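Local coordinates for protein peptidoglycan-N-acetylmuramic acid deacetylase PdaC (Bacillus subtilis subsp. subtilis str. 168, PDB 6H8N) that removes acetyl groups from N-acetylmuramic acid residues of peptidoglycan, which confers resistance to lysozyme, and can also deacylate short chitin oligomers, at residues V65-W70 and D89-I94. The protein carries 1 engineered substitution. Residues are numbered along the deposited sequence; the frame is centred on the assembly and turned at random.
Sequences VGNHSW and DTQDII. With ZN (zinc ion), chain C.
Asn67 and Gln91 join the end of strand 64-67 to helix 80-98 amide to amide, and Asn67 offers a worked example of how a residue next to a metal ligand can probably help to fix the turn that carries it. With CG anti to the backbone N (chi1 -176°), Asn67 reaches the helix, and its ND2 gives Gln91 OE1 a nearly straight hydrogen bond of 2.8 Å, in the plane of the Asn67 amide; Ile87 O also accepts from ND2. Gln91 meets it by bending at chi2 (-65°), while its NE2 bonds to Pro102 O. The other end of the Asn67 amide, OD1, takes the backbone N of Ser69 at 2.9 Å, an Asx turn that encloses His68. That histidine points away from the helix and binds zinc through NE2, alongside Asp18 and His72, in this catalytic NodB-homology domain. Thr90 lies against the amide, its CG2 3.6 Å from Asn67 CG, and its OG1, bonded to Gln86 O, sits at the edge of the Trp70 indole. The indole's six-membered ring extends along the helix: CE3 meets Asp89 CB at 3.7 Å, and CZ3 touches Ile93 CG2, also at 3.7 Å. Asp89 itself pairs with Lys85. Earlier on the strand, Val65 CG1 and Ile94 CD1 approach to 4.3 Å, both residues packing on Val43 of the parallel neighbouring strand 40-43 and on Leu55 of helix 52-60, while helix 45-50 borders Trp70 and Ile93.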
ATOM      1  N   VAL A  65      -6.179  -3.698   1.415  1.00  8.63           N
ATOM      2  CA  VAL A  65      -6.418  -2.450   2.128  1.00  7.91           C
ATOM      3  C   VAL A  65      -5.722  -2.509   3.473  1.00  7.94           C
ATOM      4  O   VAL A  65      -5.916  -3.457   4.247  1.00  9.11           O
ATOM      5  CB  VAL A  65      -7.918  -2.176   2.298  1.00  9.14           C
ATOM      6  CG1 VAL A  65      -8.156  -0.942   3.177  1.00 10.50           C
ATOM      7  CG2 VAL A  65      -8.549  -2.001   0.943  1.00  9.73           C
ATOM      8  N   GLY A  66      -4.941  -1.468   3.765  1.00  7.58           N
ATOM      9  CA  GLY A  66      -4.284  -1.308   5.040  1.00  8.26           C
ATOM     10  C   GLY A  66      -4.752  -0.043   5.738  1.00  8.58           C
ATOM     11  O   GLY A  66      -5.400   0.813   5.148  1.00  8.48           O
ATOM     12  N   ASN A  67      -4.417   0.053   7.015  1.00  8.81           N
ATOM     13  CA  ASN A  67      -4.861   1.137   7.882  1.00  9.02           C
ATOM     14  C   ASN A  67      -3.797   2.231   7.949  1.00  8.85           C
ATOM     15  O   ASN A  67      -2.644   1.945   8.270  1.00  9.16           O
ATOM     16  CB  ASN A  67      -5.092   0.508   9.263  1.00  9.24           C
ATOM     17  CG  ASN A  67      -5.664   1.455  10.297  1.00  9.95           C
ATOM     18  OD1 ASN A  67      -5.243   2.606  10.449  1.00  9.94           O
ATOM     19  ND2 ASN A  67      -6.595   0.936  11.084  1.00  9.86           N
ATOM     20  N   HIS A  68      -4.183   3.478   7.659  1.00  7.98           N
ATOM     21  CA  HIS A  68      -3.240   4.601   7.649  1.00  8.45           C
ATOM     22  C   HIS A  68      -3.623   5.680   8.653  1.00  8.83           C
ATOM     23  O   HIS A  68      -3.230   6.836   8.498  1.00  9.99           O
ATOM     24  CB  HIS A  68      -3.134   5.166   6.237  1.00  8.67           C
ATOM     25  CG  HIS A  68      -1.951   6.056   5.989  1.00  9.13           C
ATOM     26  ND1 HIS A  68      -0.667   5.774   6.400  1.00 10.17           N
ATOM     27  CD2 HIS A  68      -1.875   7.211   5.289  1.00  8.95           C
ATOM     28  CE1 HIS A  68       0.147   6.741   5.989  1.00 10.04           C
ATOM     29  NE2 HIS A  68      -0.557   7.613   5.294  1.00  9.72           N
ATOM     30  N   SER A  69      -4.364   5.297   9.706  1.00  9.33           N
ATOM     31  CA  SER A  69      -4.883   6.197  10.742  1.00 10.10           C
ATOM     32  C   SER A  69      -6.155   6.893  10.294  1.00  9.90           C
ATOM     33  O   SER A  69      -6.591   6.755   9.147  1.00  9.98           O
ATOM     34  CB  SER A  69      -3.855   7.236  11.215  1.00 10.54           C
ATOM     35  OG  SER A  69      -3.858   8.417  10.430  1.00 10.56           O
ATOM     36  N   TRP A  70      -6.799   7.603  11.230  1.00 10.56           N
ATOM     37  CA  TRP A  70      -8.049   8.292  10.933  1.00 10.62           C
ATOM     38  C   TRP A  70      -7.809   9.623  10.227  1.00 10.36           C
ATOM     39  O   TRP A  70      -8.409   9.903   9.187  1.00 11.22           O
ATOM     40  CB  TRP A  70      -8.864   8.506  12.220  1.00 11.74           C
ATOM     41  CG  TRP A  70     -10.182   9.142  11.906  1.00 12.71           C
ATOM     42  CD1 TRP A  70     -10.479  10.483  11.899  1.00 13.25           C
ATOM     43  CD2 TRP A  70     -11.388   8.471  11.528  1.00 11.08           C
ATOM     44  NE1 TRP A  70     -11.790  10.678  11.533  1.00 14.84           N
ATOM     45  CE2 TRP A  70     -12.370   9.463  11.295  1.00 12.59           C
ATOM     46  CE3 TRP A  70     -11.732   7.133  11.367  1.00 11.61           C
ATOM     47  CZ2 TRP A  70     -13.666   9.151  10.907  1.00 15.33           C
ATOM     48  CZ3 TRP A  70     -13.012   6.826  10.982  1.00 14.11           C
ATOM     49  CH2 TRP A  70     -13.970   7.831  10.755  1.00 14.76           C
ATOM     50  N   ASP A  89     -10.429   3.440  15.282  1.00 12.11           N
ATOM     51  CA  ASP A  89     -11.529   4.098  14.584  1.00 12.96           C
ATOM     52  C   ASP A  89     -11.487   3.781  13.096  1.00 10.61           C
ATOM     53  O   ASP A  89     -12.535   3.694  12.444  1.00 12.00           O
ATOM     54  CB  ASP A  89     -11.480   5.617  14.759  1.00 14.23           C
ATOM     55  CG  ASP A  89     -11.912   6.081  16.137  1.00 17.84           C
ATOM     56  OD1 ASP A  89     -12.476   5.275  16.901  1.00 19.37           O
ATOM     57  OD2 ASP A  89     -11.680   7.280  16.426  1.00 18.65           O
ATOM     58  N   THR A  90     -10.277   3.642  12.542  1.00 10.12           N
ATOM     59  CA  THR A  90     -10.127   3.342  11.127  1.00 11.15           C
ATOM     60  C   THR A  90     -10.472   1.891  10.838  1.00  9.79           C
ATOM     61  O   THR A  90     -11.171   1.612   9.859  1.00  9.73           O
ATOM     62  CB  THR A  90      -8.722   3.726  10.686  1.00  9.67           C
ATOM     63  OG1 THR A  90      -8.573   5.136  10.904  1.00 10.89           O
ATOM     64  CG2 THR A  90      -8.496   3.419   9.213  1.00 10.86           C
ATOM     65  N   GLN A  91     -10.065   0.960  11.712  1.00  9.62           N
ATOM     66  CA  GLN A  91     -10.548  -0.420  11.595  1.00  9.05           C
ATOM     67  C   GLN A  91     -12.067  -0.442  11.615  1.00 10.69           C
ATOM     68  O   GLN A  91     -12.707  -1.128  10.807  1.00 10.68           O
ATOM     69  CB  GLN A  91     -10.023  -1.297  12.738  1.00 10.35           C
ATOM     70  CG  GLN A  91      -8.539  -1.509  12.791  1.00 10.91           C
ATOM     71  CD  GLN A  91      -7.986  -2.273  11.626  1.00 10.87           C
ATOM     72  OE1 GLN A  91      -7.581  -1.692  10.617  1.00 10.78           O
ATOM     73  NE2 GLN A  91      -7.954  -3.591  11.741  1.00 12.31           N
ATOM     74  N   ASP A  92     -12.666   0.340  12.515  1.00 10.86           N
ATOM     75  CA  ASP A  92     -14.107   0.283  12.709  1.00 11.56           C
ATOM     76  C   ASP A  92     -14.866   0.772  11.483  1.00 11.32           C
ATOM     77  O   ASP A  92     -15.859   0.152  11.085  1.00 11.76           O
ATOM     78  CB  ASP A  92     -14.516   1.093  13.949  1.00 12.41           C
ATOM     79  CG  ASP A  92     -14.074   0.454  15.251  1.00 18.02           C
ATOM     80  OD1 ASP A  92     -13.672  -0.726  15.246  1.00 19.52           O
ATOM     81  OD2 ASP A  92     -14.141   1.149  16.297  1.00 24.04           O
ATOM     82  N   ILE A  93     -14.438   1.875  10.861  1.00 10.99           N
ATOM     83  CA  ILE A  93     -15.182   2.364   9.700  1.00 10.93           C
ATOM     84  C   ILE A  93     -15.037   1.395   8.531  1.00  9.89           C
ATOM     85  O   ILE A  93     -15.995   1.144   7.786  1.00 10.60           O
ATOM     86  CB  ILE A  93     -14.812   3.817   9.329  1.00 11.56           C
ATOM     87  CG1 ILE A  93     -15.782   4.401   8.295  1.00 13.86           C
ATOM     88  CG2 ILE A  93     -13.388   3.920   8.765  1.00 11.85           C
ATOM     89  CD1 ILE A  93     -17.211   4.573   8.802  1.00 20.15           C
ATOM     90  N   ILE A  94     -13.840   0.832   8.347  1.00  9.74           N
ATOM     91  CA  ILE A  94     -13.648  -0.132   7.270  1.00  9.47           C
ATOM     92  C   ILE A  94     -14.546  -1.344   7.491  1.00  9.24           C
ATOM     93  O   ILE A  94     -15.204  -1.825   6.562  1.00 10.21           O
ATOM     94  CB  ILE A  94     -12.168  -0.508   7.152  1.00  9.10           C
ATOM     95  CG1 ILE A  94     -11.363   0.709   6.699  1.00  9.77           C
ATOM     96  CG2 ILE A  94     -11.968  -1.713   6.215  1.00  9.74           C
ATOM     97  CD1 ILE A  94      -9.868   0.530   6.846  1.00 10.12           C
TER
HETATM   98 ZN    ZN C 501       0.013   9.429   4.525  1.00 10.15          ZN